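Local coordinates for protein extracellular invertase (Aspergillus kawachii, PDB 5XHA) that probably hydrolyses terminal beta-fructofuranosyl linkages of sucrose and related fructo-oligosaccharides as a secreted member of glycoside hydrolase family 32, at residues 39-44 and 318-323; 96-101 and 116-121; 168-173 and 244-249; 270-275 and 288-293. All coordinates share one frame; numbering follows the deposited sequence.

Contact 1: residues 39-44 and 318-323. With NA (sodium ion), chain C; FRU (beta-D-fructofuranose), chain B.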
# COMPACT_ATOMS: atom_id res chain seq x y z
N ILE A 39 -22.90 -17.61 -4.40
CA ILE A 39 -21.94 -17.88 -3.34
C ILE A 39 -20.59 -18.24 -3.94
O ILE A 39 -20.49 -19.02 -4.90
CB ILE A 39 -22.42 -18.97 -2.35
CG1 ILE A 39 -21.46 -19.06 -1.16
CG2 ILE A 39 -22.57 -20.33 -3.02
CD1 ILE A 39 -21.96 -19.91 -0.00
N GLY A 40 -19.55 -17.62 -3.39
CA GLY A 40 -18.17 -17.92 -3.75
C GLY A 40 -17.45 -18.65 -2.62
O GLY A 40 -18.06 -19.39 -1.87
N ASP A 41 -16.14 -18.45 -2.53
CA ASP A 41 -15.30 -19.10 -1.52
C ASP A 41 -15.87 -18.93 -0.13
O ASP A 41 -16.19 -17.80 0.28
CB ASP A 41 -13.92 -18.41 -1.43
CG ASP A 41 -13.03 -18.67 -2.59
OD1 ASP A 41 -13.52 -19.08 -3.69
OD2 ASP A 41 -11.82 -18.43 -2.40
N PRO A 42 -15.90 -20.00 0.66
CA PRO A 42 -16.12 -19.77 2.07
C PRO A 42 -14.86 -19.12 2.67
O PRO A 42 -13.78 -19.20 2.09
CB PRO A 42 -16.36 -21.18 2.62
CG PRO A 42 -15.62 -22.07 1.70
CD PRO A 42 -15.66 -21.42 0.35
N CYS A 43 -15.03 -18.45 3.80
CA CYS A 43 -13.93 -17.84 4.53
C CYS A 43 -14.53 -17.23 5.81
O CYS A 43 -15.72 -17.44 6.10
CB CYS A 43 -13.24 -16.77 3.67
SG CYS A 43 -14.32 -15.40 3.18
N LEU A 44 -13.70 -16.56 6.61
CA LEU A 44 -14.15 -15.74 7.75
C LEU A 44 -14.72 -16.52 8.96
O LEU A 44 -15.07 -15.91 9.97
CB LEU A 44 -15.16 -14.66 7.26
CG LEU A 44 -15.85 -13.71 8.25
CD1 LEU A 44 -16.07 -12.32 7.66
CD2 LEU A 44 -17.19 -14.27 8.71
N SER A 318 -15.64 -28.69 -7.07
CA SER A 318 -15.25 -28.51 -5.68
C SER A 318 -13.91 -27.80 -5.58
O SER A 318 -12.97 -28.15 -6.28
CB SER A 318 -15.15 -29.87 -4.98
OG SER A 318 -16.34 -30.60 -5.15
N TYR A 319 -13.83 -26.80 -4.71
CA TYR A 319 -12.68 -25.94 -4.62
C TYR A 319 -12.71 -25.09 -3.34
O TYR A 319 -13.69 -25.10 -2.60
CB TYR A 319 -12.65 -25.02 -5.86
CG TYR A 319 -11.31 -24.42 -6.13
CD1 TYR A 319 -10.20 -25.24 -6.31
CD2 TYR A 319 -11.12 -23.04 -6.23
CE1 TYR A 319 -8.96 -24.71 -6.56
CE2 TYR A 319 -9.87 -22.49 -6.45
CZ TYR A 319 -8.79 -23.34 -6.63
OH TYR A 319 -7.51 -22.87 -6.88
N ALA A 320 -11.60 -24.40 -3.07
CA ALA A 320 -11.55 -23.24 -2.18
C ALA A 320 -12.02 -23.48 -0.76
O ALA A 320 -12.58 -22.58 -0.14
CB ALA A 320 -12.33 -22.08 -2.79
N ALA A 321 -11.74 -24.65 -0.21
CA ALA A 321 -12.24 -24.99 1.11
C ALA A 321 -11.75 -24.02 2.17
O ALA A 321 -10.58 -23.61 2.16
CB ALA A 321 -11.85 -26.40 1.48
N ALA A 322 -12.65 -23.67 3.09
CA ALA A 322 -12.29 -22.92 4.27
C ALA A 322 -12.79 -23.65 5.49
O ALA A 322 -13.97 -24.02 5.59
CB ALA A 322 -12.85 -21.51 4.24
N GLY A 323 -11.89 -23.80 6.44
CA GLY A 323 -12.14 -24.50 7.67
C GLY A 323 -11.60 -23.70 8.84
O GLY A 323 -10.91 -22.67 8.66
NA NA C . -12.18 -29.47 -8.13
C1 FRU B . -10.60 -18.92 -5.22
C2 FRU B . -10.45 -17.37 -5.18
C3 FRU B . -9.67 -16.92 -3.93
C4 FRU B . -10.14 -15.48 -3.78
C5 FRU B . -11.59 -15.53 -4.22
C6 FRU B . -12.03 -14.32 -5.05
O1 FRU B . -11.79 -19.34 -5.90
O3 FRU B . -8.25 -17.09 -4.05
O4 FRU B . -10.05 -14.98 -2.44
O5 FRU B . -11.74 -16.74 -5.00
O6 FRU B . -13.32 -14.54 -5.64
O HOH W 1 -11.36 -20.49 1.23
O HOH W 2 -11.03 -30.73 -9.74
O HOH W 3 -10.99 -31.08 -6.83
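Apolar packing joins Pro-42 to Ala-322: CG of the proline ring lies 3.8 Å from the alanine CB, and that methyl also rests against the Pro-42 carbonyl. Two residues earlier, Ala-320 CB lies 3.4 Å from Asp-41 OD1. No direct hydrogen bond links the two segments, whose axes come within 5.8 Å. Water 1 bridges them instead, sitting 2.9 Å from Pro-42 O and 2.8 Å from Ala-320 O.

This is the seam between the first and last blades of the family 32 five-bladed beta-propeller, where the inner strands of the two blades run side by side at 21° without backbone bonds to each other.

Ligand contacts come from the same strands. With CG beside its backbone N (chi1 -72°), Asp-41 accepts a hydrogen bond at OD1 from O1 of the chain B fructose, 2.8 Å long. OD2 lies 3.3 Å from C2, the anomeric carbon of that sugar, consistent with the aspartate nucleophile of family relatives. Tyr-319 presents its ring edge, at CE2, to the same O1.

At the far end, Ser-318 O binds the sodium ion at 2.4 Å, alongside waters 2 and 3 and the carbonyls of His-287, Gly-315 and Phe-316.

Contact 2: residues 96-101 and 116-121. With FRU (beta-D-fructofuranose), chain B.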
# COMPACT_ATOMS: atom_id res chain seq x y z
N ALA A 96 -12.27 -4.66 -4.82
CA ALA A 96 -12.83 -5.94 -4.38
C ALA A 96 -12.38 -6.33 -2.98
O ALA A 96 -11.37 -5.82 -2.47
CB ALA A 96 -12.51 -7.04 -5.39
N VAL A 97 -13.18 -7.20 -2.37
CA VAL A 97 -12.86 -7.86 -1.13
C VAL A 97 -12.73 -9.35 -1.43
O VAL A 97 -13.71 -9.99 -1.82
CB VAL A 97 -13.97 -7.68 -0.09
CG1 VAL A 97 -13.74 -8.57 1.12
CG2 VAL A 97 -14.05 -6.22 0.32
N PHE A 98 -11.53 -9.88 -1.23
CA PHE A 98 -11.30 -11.31 -1.39
C PHE A 98 -11.27 -11.97 0.02
O PHE A 98 -11.56 -11.31 1.03
CB PHE A 98 -9.98 -11.54 -2.15
CG PHE A 98 -10.03 -11.25 -3.65
CD1 PHE A 98 -11.19 -10.88 -4.32
CD2 PHE A 98 -8.86 -11.39 -4.39
CE1 PHE A 98 -11.18 -10.64 -5.69
CE2 PHE A 98 -8.85 -11.14 -5.76
CZ PHE A 98 -10.02 -10.78 -6.42
N ASP A 99 -10.95 -13.26 0.09
CA ASP A 99 -11.02 -14.04 1.32
C ASP A 99 -10.24 -13.41 2.47
O ASP A 99 -9.20 -12.78 2.28
CB ASP A 99 -10.48 -15.46 1.12
CG ASP A 99 -11.25 -16.25 0.08
OD1 ASP A 99 -12.36 -15.83 -0.29
OD2 ASP A 99 -10.73 -17.31 -0.36
N GLY A 100 -10.74 -13.64 3.68
CA GLY A 100 -10.02 -13.29 4.88
C GLY A 100 -10.36 -14.30 5.95
O GLY A 100 -11.30 -15.08 5.79
N SER A 101 -9.58 -14.28 7.04
CA SER A 101 -9.80 -15.13 8.18
C SER A 101 -9.83 -14.30 9.46
O SER A 101 -9.40 -13.14 9.48
CB SER A 101 -8.73 -16.22 8.24
OG SER A 101 -7.43 -15.66 8.31
N THR A 116 -7.92 -10.00 2.20
CA THR A 116 -7.32 -9.42 1.02
C THR A 116 -8.14 -8.25 0.44
O THR A 116 -9.21 -8.44 -0.13
CB THR A 116 -7.07 -10.47 -0.07
OG1 THR A 116 -6.16 -11.45 0.42
CG2 THR A 116 -6.48 -9.81 -1.30
N SER A 117 -7.59 -7.06 0.58
CA SER A 117 -8.15 -5.84 0.03
C SER A 117 -7.57 -5.61 -1.39
O SER A 117 -6.35 -5.49 -1.54
CB SER A 117 -7.80 -4.67 0.94
OG SER A 117 -6.49 -4.78 1.48
N VAL A 118 -8.46 -5.53 -2.39
CA VAL A 118 -8.11 -5.47 -3.82
C VAL A 118 -8.32 -4.07 -4.42
O VAL A 118 -9.41 -3.46 -4.30
CB VAL A 118 -8.93 -6.48 -4.64
CG1 VAL A 118 -8.55 -6.44 -6.12
CG2 VAL A 118 -8.77 -7.89 -4.07
N SER A 119 -7.27 -3.57 -5.06
CA SER A 119 -7.25 -2.22 -5.63
C SER A 119 -7.14 -2.18 -7.17
O SER A 119 -7.35 -1.12 -7.76
CB SER A 119 -6.08 -1.45 -5.02
OG SER A 119 -6.26 -1.32 -3.63
N TYR A 120 -6.76 -3.29 -7.80
CA TYR A 120 -6.57 -3.36 -9.26
C TYR A 120 -6.98 -4.73 -9.76
O TYR A 120 -6.68 -5.75 -9.13
CB TYR A 120 -5.11 -3.07 -9.67
CG TYR A 120 -4.65 -1.68 -9.28
CD1 TYR A 120 -4.91 -0.57 -10.10
CD2 TYR A 120 -4.01 -1.46 -8.07
CE1 TYR A 120 -4.54 0.71 -9.71
CE2 TYR A 120 -3.63 -0.19 -7.68
CZ TYR A 120 -3.90 0.89 -8.49
OH TYR A 120 -3.51 2.17 -8.11
N LEU A 121 -7.67 -4.76 -10.90
CA LEU A 121 -8.03 -5.98 -11.60
C LEU A 121 -7.61 -5.78 -13.06
O LEU A 121 -7.45 -4.65 -13.49
CB LEU A 121 -9.54 -6.23 -11.50
CG LEU A 121 -10.07 -6.71 -10.15
CD1 LEU A 121 -11.60 -6.78 -10.13
CD2 LEU A 121 -9.50 -8.08 -9.81
C1 FRU B . -10.60 -18.92 -5.22
C2 FRU B . -10.45 -17.37 -5.18
C3 FRU B . -9.67 -16.92 -3.93
C4 FRU B . -10.14 -15.48 -3.78
C5 FRU B . -11.59 -15.53 -4.22
C6 FRU B . -12.03 -14.32 -5.05
O1 FRU B . -11.79 -19.34 -5.90
O3 FRU B . -8.25 -17.09 -4.05
O4 FRU B . -10.05 -14.98 -2.44
O5 FRU B . -11.74 -16.74 -5.00
O6 FRU B . -13.32 -14.54 -5.64
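Val-118 drives its CG2 methyl straight onto the ring of Phe-98, in the first hairpin of a four-stranded propeller blade (strands 96-103 and 112-118). The evidence for a CH-pi contact is direct: the methyl stands 3.5 Å from the ring centroid and only 11° off the ring normal. Val-118 CG1 is anti to the backbone N (chi1 -179°), which leaves CG2 as the branch aimed at the aromatic face. On the opposite face of the ring lies C6 of the chain B fructose, 3.6 Å above the plane and displaced toward the rim, so the phenyl is a flat slab between a valine bump and the sugar.

Smaller bumps fill the hollows around it. The CB atoms of Ala-96 and Val-118 meet at 3.7 Å across their hydrogen-bonded pair, while Thr-116 lays its CB against Phe-98 CB. Leu-121, beyond the end of the strand, brings CD2 only to 4.4 Å from Phe-98 CZ. The hydroxyl of Thr-116 turns instead to Gln-136 and to the backbone N of Asp-171.

Four antiparallel backbone bonds set this register, among them Phe-98 N to Thr-116 O at 2.9 Å. Where the strand continues into the sugar site, Asp-99 N donates to O4 of the chain B fructose at 3.2 Å, almost straight at 172°.

Contact 3: residues 168-173 and 244-249. With FRU (beta-D-fructofuranose), chain B; FRU (beta-D-fructofuranose), chain D; FRU (beta-D-fructofuranose), chain E.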
# COMPACT_ATOMS: atom_id res chain seq x y z
N ALA A 168 0.15 -14.34 -7.43
CA ALA A 168 -1.00 -14.09 -6.58
C ALA A 168 -0.48 -13.88 -5.16
O ALA A 168 0.60 -14.36 -4.82
CB ALA A 168 -1.93 -15.29 -6.61
N PHE A 169 -1.27 -13.19 -4.35
CA PHE A 169 -0.89 -12.84 -2.97
C PHE A 169 -2.15 -12.53 -2.16
O PHE A 169 -2.47 -11.38 -1.89
CB PHE A 169 0.07 -11.66 -3.00
CG PHE A 169 0.69 -11.32 -1.66
CD1 PHE A 169 1.62 -12.15 -1.09
CD2 PHE A 169 0.38 -10.12 -1.03
CE1 PHE A 169 2.19 -11.84 0.13
CE2 PHE A 169 0.96 -9.79 0.19
CZ PHE A 169 1.87 -10.66 0.78
N ARG A 170 -2.87 -13.58 -1.77
CA ARG A 170 -4.18 -13.44 -1.15
C ARG A 170 -4.59 -14.57 -0.22
O ARG A 170 -3.89 -15.58 -0.11
CB ARG A 170 -5.25 -13.31 -2.24
CG ARG A 170 -5.26 -14.41 -3.27
CD ARG A 170 -6.44 -14.27 -4.25
NE ARG A 170 -6.38 -15.25 -5.33
CZ ARG A 170 -5.70 -15.10 -6.48
NH1 ARG A 170 -5.05 -13.98 -6.74
NH2 ARG A 170 -5.69 -16.11 -7.38
N ASP A 171 -5.75 -14.38 0.42
CA ASP A 171 -6.42 -15.40 1.25
C ASP A 171 -5.67 -15.69 2.54
O ASP A 171 -5.40 -16.85 2.87
CB ASP A 171 -6.65 -16.71 0.48
CG ASP A 171 -7.28 -16.50 -0.88
OD1 ASP A 171 -7.97 -15.46 -1.08
OD2 ASP A 171 -7.07 -17.37 -1.75
N PRO A 172 -5.35 -14.62 3.29
CA PRO A 172 -4.61 -14.75 4.54
C PRO A 172 -5.36 -15.64 5.51
O PRO A 172 -6.57 -15.45 5.74
CB PRO A 172 -4.54 -13.30 5.06
CG PRO A 172 -5.67 -12.58 4.38
CD PRO A 172 -5.78 -13.23 3.03
N TYR A 173 -4.65 -16.63 6.04
CA TYR A 173 -5.22 -17.65 6.90
C TYR A 173 -4.48 -17.63 8.24
O TYR A 173 -3.32 -18.05 8.34
CB TYR A 173 -5.16 -19.05 6.25
CG TYR A 173 -6.00 -20.06 7.01
CD1 TYR A 173 -7.34 -20.25 6.71
CD2 TYR A 173 -5.46 -20.77 8.06
CE1 TYR A 173 -8.12 -21.14 7.42
CE2 TYR A 173 -6.24 -21.67 8.79
CZ TYR A 173 -7.56 -21.86 8.47
OH TYR A 173 -8.33 -22.73 9.20
N ALA A 244 0.48 -27.48 -9.72
CA ALA A 244 -0.02 -26.58 -10.75
C ALA A 244 0.66 -25.19 -10.72
O ALA A 244 1.82 -25.06 -10.32
CB ALA A 244 -1.53 -26.50 -10.67
N PHE A 245 -0.07 -24.16 -11.14
CA PHE A 245 0.55 -22.88 -11.41
C PHE A 245 0.35 -21.85 -10.31
O PHE A 245 0.99 -20.80 -10.33
CB PHE A 245 -0.01 -22.36 -12.73
CG PHE A 245 0.38 -23.20 -13.91
CD1 PHE A 245 1.55 -22.92 -14.62
CD2 PHE A 245 -0.41 -24.25 -14.33
CE1 PHE A 245 1.91 -23.67 -15.73
CE2 PHE A 245 -0.04 -25.01 -15.43
CZ PHE A 245 1.11 -24.72 -16.14
N ASN A 246 -0.51 -22.14 -9.34
CA ASN A 246 -0.75 -21.18 -8.26
C ASN A 246 -1.50 -21.84 -7.12
O ASN A 246 -2.34 -22.67 -7.38
CB ASN A 246 -1.55 -19.97 -8.80
CG ASN A 246 -1.64 -18.84 -7.81
OD1 ASN A 246 -0.62 -18.28 -7.39
ND2 ASN A 246 -2.87 -18.48 -7.42
N PHE A 247 -1.19 -21.48 -5.87
CA PHE A 247 -1.94 -21.96 -4.71
C PHE A 247 -2.94 -20.90 -4.25
O PHE A 247 -2.62 -19.72 -4.19
CB PHE A 247 -1.04 -22.27 -3.49
CG PHE A 247 -0.18 -23.51 -3.62
CD1 PHE A 247 -0.40 -24.48 -4.60
CD2 PHE A 247 0.85 -23.72 -2.72
CE1 PHE A 247 0.40 -25.59 -4.69
CE2 PHE A 247 1.66 -24.85 -2.80
CZ PHE A 247 1.43 -25.78 -3.79
N GLU A 248 -4.15 -21.34 -3.92
CA GLU A 248 -5.18 -20.49 -3.33
C GLU A 248 -5.68 -21.10 -2.03
O GLU A 248 -5.50 -22.30 -1.77
CB GLU A 248 -6.35 -20.32 -4.32
CG GLU A 248 -5.93 -19.71 -5.65
CD GLU A 248 -7.09 -19.36 -6.53
OE1 GLU A 248 -7.77 -20.29 -7.02
OE2 GLU A 248 -7.32 -18.15 -6.72
N THR A 249 -6.32 -20.26 -1.22
CA THR A 249 -7.08 -20.67 -0.04
C THR A 249 -6.37 -21.63 0.91
O THR A 249 -6.99 -22.55 1.46
CB THR A 249 -8.48 -21.22 -0.41
OG1 THR A 249 -8.37 -22.46 -1.14
CG2 THR A 249 -9.22 -20.20 -1.25
C1 FRU B . -10.60 -18.92 -5.22
C2 FRU B . -10.45 -17.37 -5.18
C3 FRU B . -9.67 -16.92 -3.93
C4 FRU B . -10.14 -15.48 -3.78
C5 FRU B . -11.59 -15.53 -4.22
C6 FRU B . -12.03 -14.32 -5.05
O1 FRU B . -11.79 -19.34 -5.90
O3 FRU B . -8.25 -17.09 -4.05
O4 FRU B . -10.05 -14.98 -2.44
O5 FRU B . -11.74 -16.74 -5.00
O6 FRU B . -13.32 -14.54 -5.64
C1 FRU D . -10.23 -17.33 -7.65
C2 FRU D . -9.97 -16.39 -8.84
C3 FRU D . -8.68 -16.66 -9.64
C4 FRU D . -8.36 -15.30 -10.25
C5 FRU D . -9.13 -14.29 -9.38
C6 FRU D . -10.16 -13.48 -10.17
O1 FRU D . -9.82 -16.82 -6.37
O2 FRU D . -11.09 -16.49 -9.74
O3 FRU D . -8.74 -17.67 -10.69
O4 FRU D . -6.96 -15.07 -10.29
O5 FRU D . -9.85 -15.03 -8.39
O6 FRU D . -9.85 -12.11 -10.02
C1 FRU E . 5.80 -17.88 -16.20
C2 FRU E . 4.85 -19.04 -16.01
C3 FRU E . 3.43 -18.56 -16.33
C4 FRU E . 2.76 -18.49 -14.98
C5 FRU E . 3.80 -18.86 -13.91
C6 FRU E . 3.30 -19.85 -12.85
O1 FRU E . 5.38 -16.76 -15.39
O2 FRU E . 5.25 -20.16 -16.81
O3 FRU E . 2.72 -19.42 -17.22
O4 FRU E . 2.27 -17.15 -14.81
O5 FRU E . 4.92 -19.40 -14.62
O6 FRU E . 4.31 -20.16 -11.87
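Arg-170 and Glu-248 form a buried salt bridge in a polar contact between two inner edges of the five-bladed propeller, beside the bound fructose. The Arg-Asp-Pro run at 170-172 is the RDP motif of family 32, and Glu-248 is probably the acid/base glutamate, as in relatives.

Arg-170 NH2 reaches Glu-248 OE2 at 2.7 Å with an N-H angle of 166°. OE2 lies near the guanidinium plane; the N-H meets it on its anti side, tilted out of the carboxylate plane, and the two planes stand 81° apart. NE adds only a weak second bond. Extended from CG to NE, the arginine also delivers NE to O3 of the chain B fructose at 2.9 Å, while NH1 pairs with Glu-134.

Asp-171 holds the same sugar through both oxygens: O4 donates to OD1 at 2.5 Å and O3 to OD2 at 2.6 Å. Thr-249 N also fixes OD2 at 3.0 Å, so two donors grip it. Earlier in the strand, Ala-168 CB lies against the Asn-246 amide, whose polar ends turn to Thr-167 and Glu-273.

Tyr-319 takes Glu-248 OE1, and OE2 stands 2.9 Å from O1 of the chain D fructose, the oxygen joined to C2 of the chain B sugar.

Contact 4: residues 270-275 and 288-293. With FRU (beta-D-fructofuranose), chain D.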
# COMPACT_ATOMS: atom_id res chain seq x y z
N ILE A 270 -5.38 -26.71 0.20
CA ILE A 270 -5.16 -25.68 -0.81
C ILE A 270 -6.00 -25.97 -2.02
O ILE A 270 -6.32 -27.13 -2.31
CB ILE A 270 -3.70 -25.63 -1.32
CG1 ILE A 270 -3.18 -27.05 -1.59
CG2 ILE A 270 -2.79 -24.91 -0.34
CD1 ILE A 270 -1.88 -27.05 -2.35
N GLY A 271 -6.35 -24.91 -2.73
CA GLY A 271 -6.76 -25.04 -4.11
C GLY A 271 -5.52 -24.86 -4.97
O GLY A 271 -4.65 -24.05 -4.64
N THR A 272 -5.42 -25.64 -6.05
CA THR A 272 -4.38 -25.37 -7.06
C THR A 272 -5.06 -25.04 -8.38
O THR A 272 -6.06 -25.66 -8.74
CB THR A 272 -3.38 -26.55 -7.24
OG1 THR A 272 -4.00 -27.63 -7.95
CG2 THR A 272 -2.90 -27.03 -5.90
N GLU A 273 -4.51 -24.03 -9.05
CA GLU A 273 -4.99 -23.56 -10.35
C GLU A 273 -4.13 -24.16 -11.45
O GLU A 273 -2.93 -23.84 -11.58
CB GLU A 273 -4.90 -22.04 -10.43
CG GLU A 273 -5.71 -21.31 -9.38
CD GLU A 273 -5.90 -19.85 -9.73
OE1 GLU A 273 -6.67 -19.58 -10.69
OE2 GLU A 273 -5.26 -19.01 -9.07
N GLY A 274 -4.75 -25.04 -12.23
CA GLY A 274 -4.09 -25.78 -13.29
C GLY A 274 -4.54 -25.36 -14.68
O GLY A 274 -5.48 -24.57 -14.84
N SER A 275 -3.86 -25.92 -15.67
CA SER A 275 -4.05 -25.56 -17.07
C SER A 275 -3.39 -26.61 -17.96
O SER A 275 -2.38 -27.19 -17.57
CB SER A 275 -3.39 -24.21 -17.32
OG SER A 275 -3.42 -23.85 -18.68
N ASP A 288 -8.21 -27.88 -8.52
CA ASP A 288 -8.00 -29.05 -7.63
C ASP A 288 -8.09 -28.67 -6.15
O ASP A 288 -7.45 -27.71 -5.71
CB ASP A 288 -6.61 -29.69 -7.86
CG ASP A 288 -6.54 -30.56 -9.13
OD1 ASP A 288 -7.56 -30.84 -9.79
OD2 ASP A 288 -5.41 -30.97 -9.46
N MET A 289 -8.85 -29.45 -5.39
CA MET A 289 -9.05 -29.22 -3.97
C MET A 289 -8.30 -30.27 -3.17
O MET A 289 -8.83 -31.35 -2.86
CB MET A 289 -10.54 -29.26 -3.64
CG MET A 289 -10.89 -28.81 -2.23
SD MET A 289 -10.21 -27.20 -1.82
CE MET A 289 -8.95 -27.62 -0.62
N LEU A 290 -7.06 -29.92 -2.83
CA LEU A 290 -6.10 -30.84 -2.21
C LEU A 290 -5.94 -30.67 -0.70
O LEU A 290 -6.18 -29.58 -0.13
CB LEU A 290 -4.73 -30.64 -2.87
CG LEU A 290 -4.67 -30.70 -4.40
CD1 LEU A 290 -3.22 -30.58 -4.87
CD2 LEU A 290 -5.27 -31.99 -4.95
N TRP A 291 -5.54 -31.77 -0.06
CA TRP A 291 -5.02 -31.77 1.30
C TRP A 291 -3.62 -32.36 1.23
O TRP A 291 -3.31 -33.14 0.32
CB TRP A 291 -5.90 -32.57 2.26
CG TRP A 291 -5.98 -34.08 2.00
CD1 TRP A 291 -6.99 -34.75 1.35
CD2 TRP A 291 -5.04 -35.09 2.41
NE1 TRP A 291 -6.73 -36.10 1.32
CE2 TRP A 291 -5.54 -36.34 1.96
CE3 TRP A 291 -3.81 -35.06 3.09
CZ2 TRP A 291 -4.87 -37.56 2.18
CZ3 TRP A 291 -3.13 -36.28 3.32
CH2 TRP A 291 -3.66 -37.51 2.86
N VAL A 292 -2.79 -31.96 2.19
CA VAL A 292 -1.39 -32.36 2.24
C VAL A 292 -0.97 -32.51 3.69
O VAL A 292 -1.23 -31.61 4.52
CB VAL A 292 -0.47 -31.31 1.58
CG1 VAL A 292 0.95 -31.84 1.44
CG2 VAL A 292 -1.02 -30.88 0.22
N SER A 293 -0.36 -33.64 4.00
CA SER A 293 0.27 -33.89 5.30
C SER A 293 1.73 -33.59 5.16
O SER A 293 2.29 -33.82 4.09
CB SER A 293 0.11 -35.36 5.70
OG SER A 293 0.87 -35.65 6.87
C1 FRU D . -10.23 -17.33 -7.65
C2 FRU D . -9.97 -16.39 -8.84
C3 FRU D . -8.68 -16.66 -9.64
C4 FRU D . -8.36 -15.30 -10.25
C5 FRU D . -9.13 -14.29 -9.38
C6 FRU D . -10.16 -13.48 -10.17
O1 FRU D . -9.82 -16.82 -6.37
O2 FRU D . -11.09 -16.49 -9.74
O3 FRU D . -8.74 -17.67 -10.69
O4 FRU D . -6.96 -15.07 -10.29
O5 FRU D . -9.85 -15.03 -8.39
O6 FRU D . -9.85 -12.11 -10.02
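Ile-270 and Leu-290 bond in both directions across a hairpin of one propeller blade: Ile-270 N to Leu-290 O at 3.0 Å and Leu-290 N to Ile-270 O at 2.9 Å, the latter nearly along the C=O axis (177°). Thr-272 and Asp-288 form the next hydrogen-bonded pair, with Thr-272 N to Asp-288 O at 2.9 Å and Asp-288 N to Thr-272 O at 3.1 Å.

Between them, Gly-271 and Met-289 make the non-hydrogen-bonded pair. Here the glycine CA-H points at Asp-288 O, 3.2 Å away, so that carbonyl receives a C-H as well as an N-H. Met-289, bent at chi2 (53°), folds back to put CE 3.2 Å from Ile-270 O. On the face shared with Leu-290, Thr-272 CG2 touches Leu-290 CD1 at 3.7 Å, while Thr-272 OG1 lies over Asp-288 CB and finds its polar partner in Arg-242 O.

Glu-273 turns away from strand 288-293 and toward the sugar. Its OE1 accepts from O3 of the chain D fructose at 2.8 Å and also pairs with Thr-284, whereas OE2 is met by Asn-246. With both carboxylate oxygens held and its backbone bonded to Phe-245 and Asn-246, Glu-273 is probably a preset acceptor for the second fructose unit.

Contacts 1, 2 and 3 converge on the chain B fructose, and contacts 3 and 4 share the chain D unit attached to it, so the four outline a pocket for at least two sugar units. Neighbouring centres lie 10 to 14 Å apart. Contacts 2 and 4 do not touch: their centres are 21 Å apart and their nearest atoms about 9 Å. Asp-41 OD2 of contact 1 comes within 2.6 Å of Asp-99 OD2 of contact 2, while Tyr-173 OH probably bonds Gly-323 O at 2.6 Å, coupling contacts 3 and 1. Glu-248 N, in turn, probably bonds Gly-271 O at 2.8 Å, tying contact 3 to contact 4 within one sheet.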